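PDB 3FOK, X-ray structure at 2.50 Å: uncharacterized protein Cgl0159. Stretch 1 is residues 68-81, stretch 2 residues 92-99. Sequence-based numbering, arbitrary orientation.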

# COMPACT_ATOMS: atom_id res chain seq x y z
N ASN A 68 -19.92 -3.78 -30.94
CA ASN A 68 -20.24 -2.57 -31.70
C ASN A 68 -20.89 -1.58 -30.74
O ASN A 68 -22.06 -1.72 -30.38
N ARG A 69 -20.12 -0.58 -30.32
CA ARG A 69 -20.60 0.42 -29.39
C ARG A 69 -21.75 1.27 -29.93
O ARG A 69 -22.63 1.69 -29.16
N TYR A 70 -21.76 1.53 -31.23
CA TYR A 70 -22.83 2.33 -31.81
C TYR A 70 -24.17 1.61 -31.73
O TYR A 70 -25.20 2.22 -31.45
N GLU A 71 -24.16 0.30 -31.96
CA GLU A 71 -25.40 -0.47 -31.87
C GLU A 71 -25.80 -0.62 -30.41
O GLU A 71 -26.98 -0.62 -30.08
N LEU A 72 -24.81 -0.74 -29.54
CA LEU A 72 -25.07 -0.87 -28.11
C LEU A 72 -25.84 0.37 -27.67
O LEU A 72 -26.85 0.27 -26.98
N LEU A 73 -25.35 1.54 -28.08
CA LEU A 73 -26.00 2.79 -27.73
C LEU A 73 -27.41 2.88 -28.30
O LEU A 73 -28.32 3.37 -27.64
N GLU A 74 -27.59 2.42 -29.54
CA GLU A 74 -28.91 2.45 -30.17
C GLU A 74 -29.87 1.58 -29.38
O GLU A 74 -30.98 2.00 -29.03
N ARG A 75 -29.46 0.35 -29.10
CA ARG A 75 -30.28 -0.59 -28.35
C ARG A 75 -30.62 0.00 -26.98
O ARG A 75 -31.71 -0.22 -26.45
N MSE A 76 -29.69 0.77 -26.43
CA MSE A 76 -29.89 1.41 -25.13
C MSE A 76 -30.92 2.53 -25.28
O MSE A 76 -31.84 2.66 -24.47
N ALA A 77 -30.74 3.35 -26.32
CA ALA A 77 -31.64 4.46 -26.58
C ALA A 77 -33.07 3.96 -26.72
O ALA A 77 -34.01 4.59 -26.22
N ILE A 78 -33.24 2.83 -27.39
CA ILE A 78 -34.56 2.24 -27.58
C ILE A 78 -35.15 1.87 -26.23
O ILE A 78 -36.28 2.26 -25.91
N ALA A 79 -34.39 1.13 -25.44
CA ALA A 79 -34.84 0.71 -24.12
C ALA A 79 -35.26 1.92 -23.28
O ALA A 79 -36.33 1.91 -22.67
N LEU A 80 -34.43 2.95 -23.26
CA LEU A 80 -34.71 4.16 -22.49
C LEU A 80 -35.93 4.94 -22.98
O LEU A 80 -36.51 5.72 -22.23
N SER A 81 -36.30 4.74 -24.24
CA SER A 81 -37.44 5.45 -24.80
C SER A 81 -38.77 4.78 -24.45
O SER A 81 -39.82 5.41 -24.49
N PRO A 92 -18.48 4.69 -16.82
CA PRO A 92 -18.43 6.10 -17.25
C PRO A 92 -18.47 6.37 -18.76
O PRO A 92 -19.08 7.35 -19.19
N ASP A 93 -17.83 5.54 -19.57
CA ASP A 93 -17.81 5.76 -21.02
C ASP A 93 -19.19 5.59 -21.67
O ASP A 93 -19.50 6.25 -22.66
N ILE A 94 -20.01 4.71 -21.10
CA ILE A 94 -21.35 4.46 -21.62
C ILE A 94 -22.30 5.58 -21.18
O ILE A 94 -23.09 6.09 -21.98
N ILE A 95 -22.20 5.97 -19.91
CA ILE A 95 -23.06 7.02 -19.39
C ILE A 95 -22.77 8.38 -20.03
O ILE A 95 -23.71 9.11 -20.37
N ASP A 96 -21.50 8.72 -20.20
CA ASP A 96 -21.17 10.01 -20.82
C ASP A 96 -21.78 10.11 -22.21
O ASP A 96 -22.39 11.13 -22.54
N ASP A 97 -21.64 9.08 -23.04
CA ASP A 97 -22.22 9.14 -24.38
C ASP A 97 -23.72 9.40 -24.27
O ASP A 97 -24.22 10.39 -24.79
N LEU A 98 -24.43 8.52 -23.56
CA LEU A 98 -25.86 8.68 -23.39
C LEU A 98 -26.21 10.06 -22.84
O LEU A 98 -27.22 10.65 -23.22
N ALA A 99 -25.36 10.59 -21.97
CA ALA A 99 -25.60 11.91 -21.40
C ALA A 99 -25.39 12.97 -22.47
O ALA A 99 -26.18 13.91 -22.61

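Residues 69-81 and 92-99 form two helices that cross at -62°, with their axes 11.1 Å apart at closest approach. The pairing buries 388 Å², both sides summed, and the backbones come nearest at Leu73 and Leu98, whose CA atoms are 7.3 Å apart. The contact combines one charged pair with a row of aliphatic side chains.

The charged pair is made by Arg69, at the start of the first helix, and Asp93. The CA-to-CB bond of Arg69 points toward the second helix, and its side chain (chi1 t, chi2 p, chi3 94°) reaches a buried carboxylate. Arg69 NH2 donates to Asp93 OD2 at 2.9 Å with an N-H...acceptor angle of 169°, a nearly linear hydrogen bond within a salt bridge. Asp93 leaves its helix sideways, but its p rotamer brings the carboxylate nearer to the arginine. Its other oxygen, OD1, is hydrogen-bonded to a residue bordering the stretches, so both acceptors are satisfied. The carboxylate lies at the edge of the guanidinium, near its plane, whereas Ile94 CD1 covers one face and comes within 3.1 Å of Arg69 NE, a tight approach.

Ile94 (m, m) also continues the contact into the apolar row: its CD1 lies 3.8 Å from CD1 of Leu72, a t, t leucine directed toward the second helix. Next comes Leu73 (m, t), which starts sideways but ends nearer the partner helix. Its CD2 packs 4.2 Å from Leu98 CD2, while its CD1 is 4.0 Å from Asp97 OD2. This last approach leaves no acceptor unmet, because both carboxylate oxygens of Asp97 are hydrogen-bonded elsewhere in the structure.

Leu98 (m, t) points toward the first helix and has the largest covered area of any residue in the contact, 80 Å². Besides Leu73, it meets Met76, a selenomethionine, through a 4.3 Å contact between Leu98 CD2 and Met76 CB. The CB of Met76 is directed toward the second helix, but the end of the side chain leads away, so the selenium is not part of the closest contact. One turn on, Leu80 (m, t) brings its CD1 to 4.4 Å from Leu98 CD1. Leu73, Met76 and Leu80 thus follow the 3-4 spacing of one helix face.

Two hydrogen bonds near the ends of the first helix lie outside the contact. Asn68 occupies the N-cap position, and its backbone O accepts from Leu72 N at 3.0 Å. At the other end, Ser81 OG donates to Ile78 O at 2.5 Å.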

# COMPACT_ATOMS: atom_id res chain seq x y z
CB ASN A 68 -21.19 -2.91 -32.85
CG ASN A 68 -21.51 -1.70 -33.71
OD1 ASN A 68 -21.73 -1.83 -34.92
ND2 ASN A 68 -21.55 -0.52 -33.10
CB ARG A 69 -19.44 1.32 -28.94
CG ARG A 69 -19.82 2.40 -27.94
CD ARG A 69 -20.38 1.82 -26.63
NE ARG A 69 -19.36 1.66 -25.59
CZ ARG A 69 -18.77 0.51 -25.28
NH1 ARG A 69 -19.08 -0.60 -25.94
NH2 ARG A 69 -17.87 0.47 -24.31
CB TYR A 70 -22.50 2.68 -33.26
CG TYR A 70 -21.38 3.69 -33.37
CD1 TYR A 70 -21.64 5.06 -33.23
CD2 TYR A 70 -20.06 3.28 -33.56
CE1 TYR A 70 -20.60 5.99 -33.28
CE2 TYR A 70 -19.02 4.20 -33.60
CZ TYR A 70 -19.29 5.55 -33.46
OH TYR A 70 -18.26 6.46 -33.50
CB GLU A 71 -25.23 -1.87 -32.48
CG GLU A 71 -24.75 -1.89 -33.91
CD GLU A 71 -24.93 -3.25 -34.56
OE1 GLU A 71 -24.89 -4.27 -33.83
OE2 GLU A 71 -25.11 -3.30 -35.79
CB LEU A 72 -23.77 -0.97 -27.32
CG LEU A 72 -23.80 -1.66 -25.95
CD1 LEU A 72 -22.55 -1.28 -25.17
CD2 LEU A 72 -25.04 -1.24 -25.16
CB LEU A 73 -25.14 3.98 -28.20
CG LEU A 73 -23.82 4.18 -27.45
CD1 LEU A 73 -23.01 5.30 -28.11
CD2 LEU A 73 -24.10 4.51 -26.00
CB GLU A 74 -28.83 1.92 -31.61
CG GLU A 74 -29.25 2.93 -32.68
CD GLU A 74 -30.65 3.49 -32.46
OE1 GLU A 74 -31.63 2.71 -32.45
OE2 GLU A 74 -30.77 4.72 -32.30
CB ARG A 75 -29.55 -1.92 -28.21
CG ARG A 75 -29.04 -2.45 -29.55
CD ARG A 75 -28.21 -3.71 -29.39
NE ARG A 75 -29.04 -4.92 -29.41
CZ ARG A 75 -29.33 -5.61 -30.51
NH1 ARG A 75 -28.86 -5.23 -31.69
NH2 ARG A 75 -30.10 -6.68 -30.42
CB MSE A 76 -28.57 1.98 -24.60
CG MSE A 76 -28.06 1.31 -23.33
SE MSE A 76 -29.28 1.42 -21.84
CE MSE A 76 -30.43 -0.05 -22.32
CB ALA A 77 -31.22 5.18 -27.85
CB ILE A 78 -34.49 0.97 -28.46
CG1 ILE A 78 -34.10 1.36 -29.89
CG2 ILE A 78 -35.82 0.24 -28.44
CD1 ILE A 78 -33.92 0.18 -30.82
CB ALA A 79 -33.73 -0.06 -23.41
CB LEU A 80 -33.50 5.10 -22.48
CG LEU A 80 -32.26 4.66 -21.70
CD1 LEU A 80 -31.19 5.75 -21.81
CD2 LEU A 80 -32.61 4.41 -20.24
CB SER A 81 -37.32 5.55 -26.32
OG SER A 81 -37.46 4.28 -26.92
CB PRO A 92 -17.14 6.61 -16.62
CG PRO A 92 -17.06 5.80 -15.36
CD PRO A 92 -17.42 4.41 -15.84
CB ASP A 93 -16.81 4.83 -21.69
CG ASP A 93 -17.20 3.37 -21.56
OD1 ASP A 93 -17.27 2.87 -20.41
OD2 ASP A 93 -17.44 2.73 -22.61
CB ILE A 94 -21.91 3.11 -21.10
CG1 ILE A 94 -21.09 1.94 -21.67
CG2 ILE A 94 -23.38 2.95 -21.48
CD1 ILE A 94 -21.28 1.72 -23.16
CB ILE A 95 -22.94 7.12 -17.86
CG1 ILE A 95 -23.41 5.81 -17.22
CG2 ILE A 95 -23.78 8.28 -17.34
CD1 ILE A 95 -24.81 5.38 -17.64
CB ASP A 96 -19.65 10.23 -20.88
CG ASP A 96 -19.02 10.37 -19.50
OD1 ASP A 96 -19.69 10.87 -18.57
OD2 ASP A 96 -17.84 10.00 -19.34
CB ASP A 97 -21.97 7.84 -25.16
CG ASP A 97 -20.52 7.67 -25.57
OD1 ASP A 97 -19.83 8.70 -25.76
OD2 ASP A 97 -20.07 6.51 -25.71
CB LEU A 98 -26.41 7.61 -22.44
CG LEU A 98 -26.46 6.16 -22.94
CD1 LEU A 98 -26.87 5.23 -21.80
CD2 LEU A 98 -27.45 6.06 -24.10
CB ALA A 99 -24.67 12.16 -20.22